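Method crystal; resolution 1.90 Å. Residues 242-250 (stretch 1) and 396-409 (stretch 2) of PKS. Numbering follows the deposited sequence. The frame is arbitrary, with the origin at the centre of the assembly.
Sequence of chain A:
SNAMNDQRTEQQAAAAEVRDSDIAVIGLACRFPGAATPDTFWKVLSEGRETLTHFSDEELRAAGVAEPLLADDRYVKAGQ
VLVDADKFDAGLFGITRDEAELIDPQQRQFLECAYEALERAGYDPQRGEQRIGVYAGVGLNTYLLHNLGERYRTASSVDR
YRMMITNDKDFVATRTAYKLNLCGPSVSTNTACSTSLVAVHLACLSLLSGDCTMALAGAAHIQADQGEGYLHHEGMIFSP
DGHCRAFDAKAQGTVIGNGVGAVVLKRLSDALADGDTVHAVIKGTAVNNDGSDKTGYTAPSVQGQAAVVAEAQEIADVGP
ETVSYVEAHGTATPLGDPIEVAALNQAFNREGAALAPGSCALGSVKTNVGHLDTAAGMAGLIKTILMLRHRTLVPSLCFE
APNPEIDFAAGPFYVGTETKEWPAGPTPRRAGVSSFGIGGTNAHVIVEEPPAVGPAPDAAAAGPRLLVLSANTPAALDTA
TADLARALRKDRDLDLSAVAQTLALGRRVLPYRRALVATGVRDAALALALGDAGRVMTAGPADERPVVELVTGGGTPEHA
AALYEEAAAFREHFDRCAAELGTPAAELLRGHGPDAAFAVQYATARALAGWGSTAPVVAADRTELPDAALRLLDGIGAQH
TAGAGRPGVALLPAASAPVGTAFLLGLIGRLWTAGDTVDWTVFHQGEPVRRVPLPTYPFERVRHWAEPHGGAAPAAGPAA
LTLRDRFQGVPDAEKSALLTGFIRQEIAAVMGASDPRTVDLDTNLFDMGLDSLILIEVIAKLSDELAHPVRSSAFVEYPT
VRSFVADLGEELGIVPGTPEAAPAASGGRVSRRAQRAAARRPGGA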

# COMPACT_ATOMS: atom_id res chain seq x y z
N GLY A 242 -27.51 -0.63 19.83
CA GLY A 242 -26.10 -0.87 20.15
C GLY A 242 -25.67 -2.32 20.04
O GLY A 242 -24.51 -2.66 20.30
N HIS A 243 -26.60 -3.20 19.66
CA HIS A 243 -26.29 -4.61 19.45
C HIS A 243 -26.11 -4.89 17.96
O HIS A 243 -26.80 -4.30 17.12
N CYS A 244 -25.21 -5.81 17.65
CA CYS A 244 -24.93 -6.22 16.28
C CYS A 244 -25.36 -7.67 16.08
O CYS A 244 -24.65 -8.61 16.46
N ARG A 245 -26.53 -7.86 15.47
CA ARG A 245 -27.17 -9.19 15.48
C ARG A 245 -26.94 -9.90 14.15
O ARG A 245 -27.88 -10.16 13.40
N ALA A 246 -25.67 -10.24 13.90
CA ALA A 246 -25.25 -10.74 12.60
C ALA A 246 -25.98 -12.02 12.22
O ALA A 246 -25.98 -13.00 12.97
N PHE A 247 -26.59 -11.98 11.03
CA PHE A 247 -27.26 -13.11 10.38
C PHE A 247 -28.61 -13.46 10.99
O PHE A 247 -29.33 -14.34 10.50
N ASP A 248 -28.98 -12.73 12.04
CA ASP A 248 -30.24 -12.94 12.74
C ASP A 248 -31.40 -12.26 12.02
O ASP A 248 -31.19 -11.31 11.25
N ALA A 249 -32.61 -12.73 12.27
CA ALA A 249 -33.79 -12.16 11.62
C ALA A 249 -34.01 -10.71 12.04
O ALA A 249 -34.59 -9.92 11.29
N LYS A 250 -33.53 -10.36 13.23
CA LYS A 250 -33.68 -9.00 13.75
C LYS A 250 -32.46 -8.14 13.47
O LYS A 250 -32.29 -7.08 14.07
N SER A 396 -20.87 -16.90 17.74
CA SER A 396 -21.26 -15.63 17.13
C SER A 396 -22.49 -15.19 17.92
O SER A 396 -23.41 -15.97 18.11
N LEU A 397 -22.50 -13.95 18.41
CA LEU A 397 -23.48 -13.54 19.41
C LEU A 397 -24.75 -12.93 18.82
O LEU A 397 -24.80 -12.59 17.63
N CYS A 398 -25.78 -12.83 19.65
CA CYS A 398 -27.06 -12.22 19.29
C CYS A 398 -27.73 -12.94 18.12
O CYS A 398 -28.47 -12.33 17.34
N PHE A 399 -27.47 -14.25 18.00
CA PHE A 399 -28.11 -15.07 16.98
C PHE A 399 -29.17 -15.99 17.60
O PHE A 399 -28.84 -16.91 18.34
N GLU A 400 -30.43 -15.73 17.26
CA GLU A 400 -31.56 -16.46 17.85
C GLU A 400 -32.31 -17.24 16.79
O GLU A 400 -32.75 -18.36 17.03
N ALA A 401 -32.46 -16.63 15.62
CA ALA A 401 -33.13 -17.26 14.50
C ALA A 401 -32.57 -16.68 13.21
O ALA A 401 -32.38 -15.47 13.12
N PRO A 402 -32.32 -17.54 12.20
CA PRO A 402 -31.74 -17.06 10.95
C PRO A 402 -32.64 -16.10 10.20
O PRO A 402 -33.86 -16.27 10.14
N ASN A 403 -32.03 -15.07 9.65
CA ASN A 403 -32.71 -14.18 8.74
C ASN A 403 -33.31 -15.01 7.61
O ASN A 403 -32.58 -15.72 6.91
N PRO A 404 -34.65 -14.94 7.43
CA PRO A 404 -35.31 -15.72 6.38
C PRO A 404 -34.77 -15.48 4.97
O PRO A 404 -34.83 -16.38 4.13
N GLU A 405 -34.27 -14.27 4.73
CA GLU A 405 -33.75 -13.91 3.41
C GLU A 405 -32.36 -14.49 3.10
O GLU A 405 -31.88 -14.41 1.97
N ILE A 406 -31.68 -15.03 4.11
CA ILE A 406 -30.36 -15.63 3.88
C ILE A 406 -30.54 -17.06 3.40
O ILE A 406 -31.20 -17.87 4.06
N ASP A 407 -29.92 -17.39 2.28
CA ASP A 407 -30.06 -18.72 1.69
C ASP A 407 -29.02 -19.73 2.23
O ASP A 407 -28.15 -20.19 1.49
N PHE A 408 -29.11 -20.07 3.52
CA PHE A 408 -28.17 -21.01 4.12
C PHE A 408 -28.25 -22.38 3.43
O PHE A 408 -27.23 -23.03 3.20
N ALA A 409 -29.47 -22.80 3.10
CA ALA A 409 -29.69 -24.13 2.55
C ALA A 409 -28.98 -24.34 1.21
O ALA A 409 -28.74 -25.47 0.81

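Stretch 1 has no regular helix or strand, and stretch 2 is loop or turn except for a 3-10 segment at Phe408 and Ala409; a single beta bridge pairs Asp248 with Pro402, and together the stretches bury 654 Å² of surface. Two backbone hydrogen bonds flank this point: Asn403 N donates to Phe247 O (2.9 Å) and Ala249 N donates to Ala401 O (2.9 Å).

The principal polar side chain is that of Asp248. Its CA-to-CB bond points away from stretch 2, but a t rotamer (chi1 -174°) brings the carboxylate back to it. Asp248 OD1 accepts from Glu400 N at 2.7 Å and from Ala401 N at 3.0 Å, both with nearly straight geometry, so that one oxygen gathers two successive amides of the loop. Asp248 OD2 turns to its own stretch and accepts from Lys250 N at 2.7 Å. Within stretch 2, the t rotamer of Asn403 places its OD1 2.9 Å from Glu405 N, a hydrogen bond that spans the start of the type I turn from Asn403 to Ile406. Opposite charges at Arg245 NH1 and Glu400 OE2 remain 4.6 Å apart, beyond a salt bridge, and Glu400 is poorly ordered.

Apolar packing centres on Phe247, an m rotamer in the type II turn from Arg245 to Asp248. Its CD1 lies 3.9 Å from Ile406 CD1, which reaches the edge of the Phe247 ring through an m, t side chain directed toward stretch 1. Phe247 CB approaches Phe399 CE1 (4.2 Å) and Phe408 CZ (4.3 Å). Phe399 is t, and the end of its side chain comes nearer to stretch 1 than its sideways CA-to-CB bond suggests; its ring edge meets Phe247 O, with Phe399 CE1 3.5 Å from that oxygen. At the exposed margin, Ala249 CB rests 3.9 Å from Pro404 CD.

Cys398, an m rotamer, points toward stretch 1, where its CB lies 3.8 Å from Arg245 CG. Its SG is 4.4 Å from His243 CB and sits obliquely to the imidazole, 5.3 Å from the centroid of the His243 ring. Arg245 starts sideways and runs extended through chi1 m, chi2 t and chi3 t, carrying its guanidinium past Cys398.

Three waters complete the contact. Water 1 accepts from Arg245 NH1 (3.1 Å) and donates to Cys398 O (2.7 Å). Water 2 accepts from Ser396 OG (2.7 Å) while donating to Ala246 O and Leu397 O (both 2.9 Å), thereby joining three groups. Water 3 links Asn403 ND2, from which it accepts at 3.1 Å, to Asp248 O, to which it donates at 2.9 Å.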

# COMPACT_ATOMS: atom_id res chain seq x y z
CB HIS A 243 -27.38 -5.50 20.03
CG HIS A 243 -27.55 -5.35 21.51
ND1 HIS A 243 -26.66 -5.88 22.41
CD2 HIS A 243 -28.51 -4.73 22.24
CE1 HIS A 243 -27.05 -5.59 23.64
NE2 HIS A 243 -28.17 -4.90 23.56
CB CYS A 244 -23.43 -6.05 15.98
SG CYS A 244 -22.91 -6.58 14.32
CB ARG A 245 -28.66 -9.05 15.76
CG ARG A 245 -28.98 -8.22 17.00
CD ARG A 245 -30.49 -8.07 17.21
NE ARG A 245 -30.80 -7.14 18.30
CZ ARG A 245 -30.80 -7.48 19.59
NH1 ARG A 245 -30.51 -8.71 19.96
NH2 ARG A 245 -31.09 -6.57 20.51
CB ALA A 246 -23.74 -10.96 12.58
CB PHE A 247 -26.34 -14.33 10.37
CG PHE A 247 -25.00 -14.03 9.76
CD1 PHE A 247 -24.92 -13.62 8.44
CD2 PHE A 247 -23.84 -14.11 10.51
CE1 PHE A 247 -23.70 -13.32 7.86
CE2 PHE A 247 -22.61 -13.81 9.94
CZ PHE A 247 -22.54 -13.41 8.62
CB ASP A 248 -30.15 -12.41 14.17
CG ASP A 248 -31.37 -12.72 15.01
OD1 ASP A 248 -31.41 -13.81 15.61
OD2 ASP A 248 -32.29 -11.88 15.08
CB ALA A 249 -35.02 -13.00 11.95
CB LYS A 250 -33.97 -9.05 15.26
CG LYS A 250 -35.28 -9.78 15.58
CD LYS A 250 -35.50 -10.00 17.06
CE LYS A 250 -36.77 -10.83 17.29
NZ LYS A 250 -37.44 -10.55 18.59
CB SER A 396 -21.55 -15.82 15.64
OG SER A 396 -21.64 -14.57 14.97
CB LEU A 397 -22.84 -12.55 20.39
CG LEU A 397 -21.57 -13.06 21.09
CD1 LEU A 397 -21.05 -12.07 22.12
CD2 LEU A 397 -21.79 -14.43 21.74
CB CYS A 398 -26.87 -10.74 18.94
SG CYS A 398 -26.14 -9.75 20.29
CB PHE A 399 -27.10 -15.94 16.24
CG PHE A 399 -27.70 -16.72 15.11
CD1 PHE A 399 -28.00 -16.10 13.91
CD2 PHE A 399 -28.01 -18.06 15.26
CE1 PHE A 399 -28.56 -16.81 12.87
CE2 PHE A 399 -28.58 -18.77 14.24
CZ PHE A 399 -28.86 -18.16 13.05
CB GLU A 400 -32.50 -15.49 18.54
CG GLU A 400 -31.86 -14.75 19.70
CD GLU A 400 -32.71 -13.61 20.21
OE1 GLU A 400 -33.89 -13.50 19.77
OE2 GLU A 400 -32.21 -12.83 21.04
CB ALA A 401 -34.62 -17.05 14.57
CB PRO A 402 -31.54 -18.34 10.14
CG PRO A 402 -32.57 -19.27 10.69
CD PRO A 402 -32.63 -18.98 12.15
CB ASN A 403 -31.71 -13.15 8.22
CG ASN A 403 -32.31 -12.15 7.26
OD1 ASN A 403 -33.37 -12.38 6.67
ND2 ASN A 403 -31.62 -11.04 7.08
CB PRO A 404 -36.77 -15.26 6.46
CG PRO A 404 -36.94 -14.78 7.84
CD PRO A 404 -35.62 -14.21 8.25
CB GLU A 405 -33.69 -12.38 3.27
CG GLU A 405 -35.04 -11.68 3.43
CD GLU A 405 -36.01 -12.02 2.31
OE1 GLU A 405 -35.65 -11.85 1.13
OE2 GLU A 405 -37.14 -12.47 2.62
CB ILE A 406 -29.50 -15.65 5.15
CG1 ILE A 406 -29.24 -14.22 5.65
CG2 ILE A 406 -28.16 -16.35 4.87
CD1 ILE A 406 -28.49 -14.15 6.98
CB ASP A 407 -29.98 -18.62 0.17
CG ASP A 407 -30.64 -19.80 -0.53
OD1 ASP A 407 -31.03 -20.78 0.16
OD2 ASP A 407 -30.77 -19.76 -1.76
CB PHE A 408 -28.43 -21.18 5.63
CG PHE A 408 -27.95 -20.02 6.46
CD1 PHE A 408 -26.60 -19.78 6.62
CD2 PHE A 408 -28.85 -19.18 7.09
CE1 PHE A 408 -26.15 -18.71 7.39
CE2 PHE A 408 -28.41 -18.12 7.86
CZ PHE A 408 -27.05 -17.88 8.01
CB ALA A 409 -31.18 -24.39 2.39
O HOH W 1 -30.81 -11.30 18.35
O HOH W 2 -24.24 -13.89 15.05
O HOH W 3 -29.27 -11.05 9.05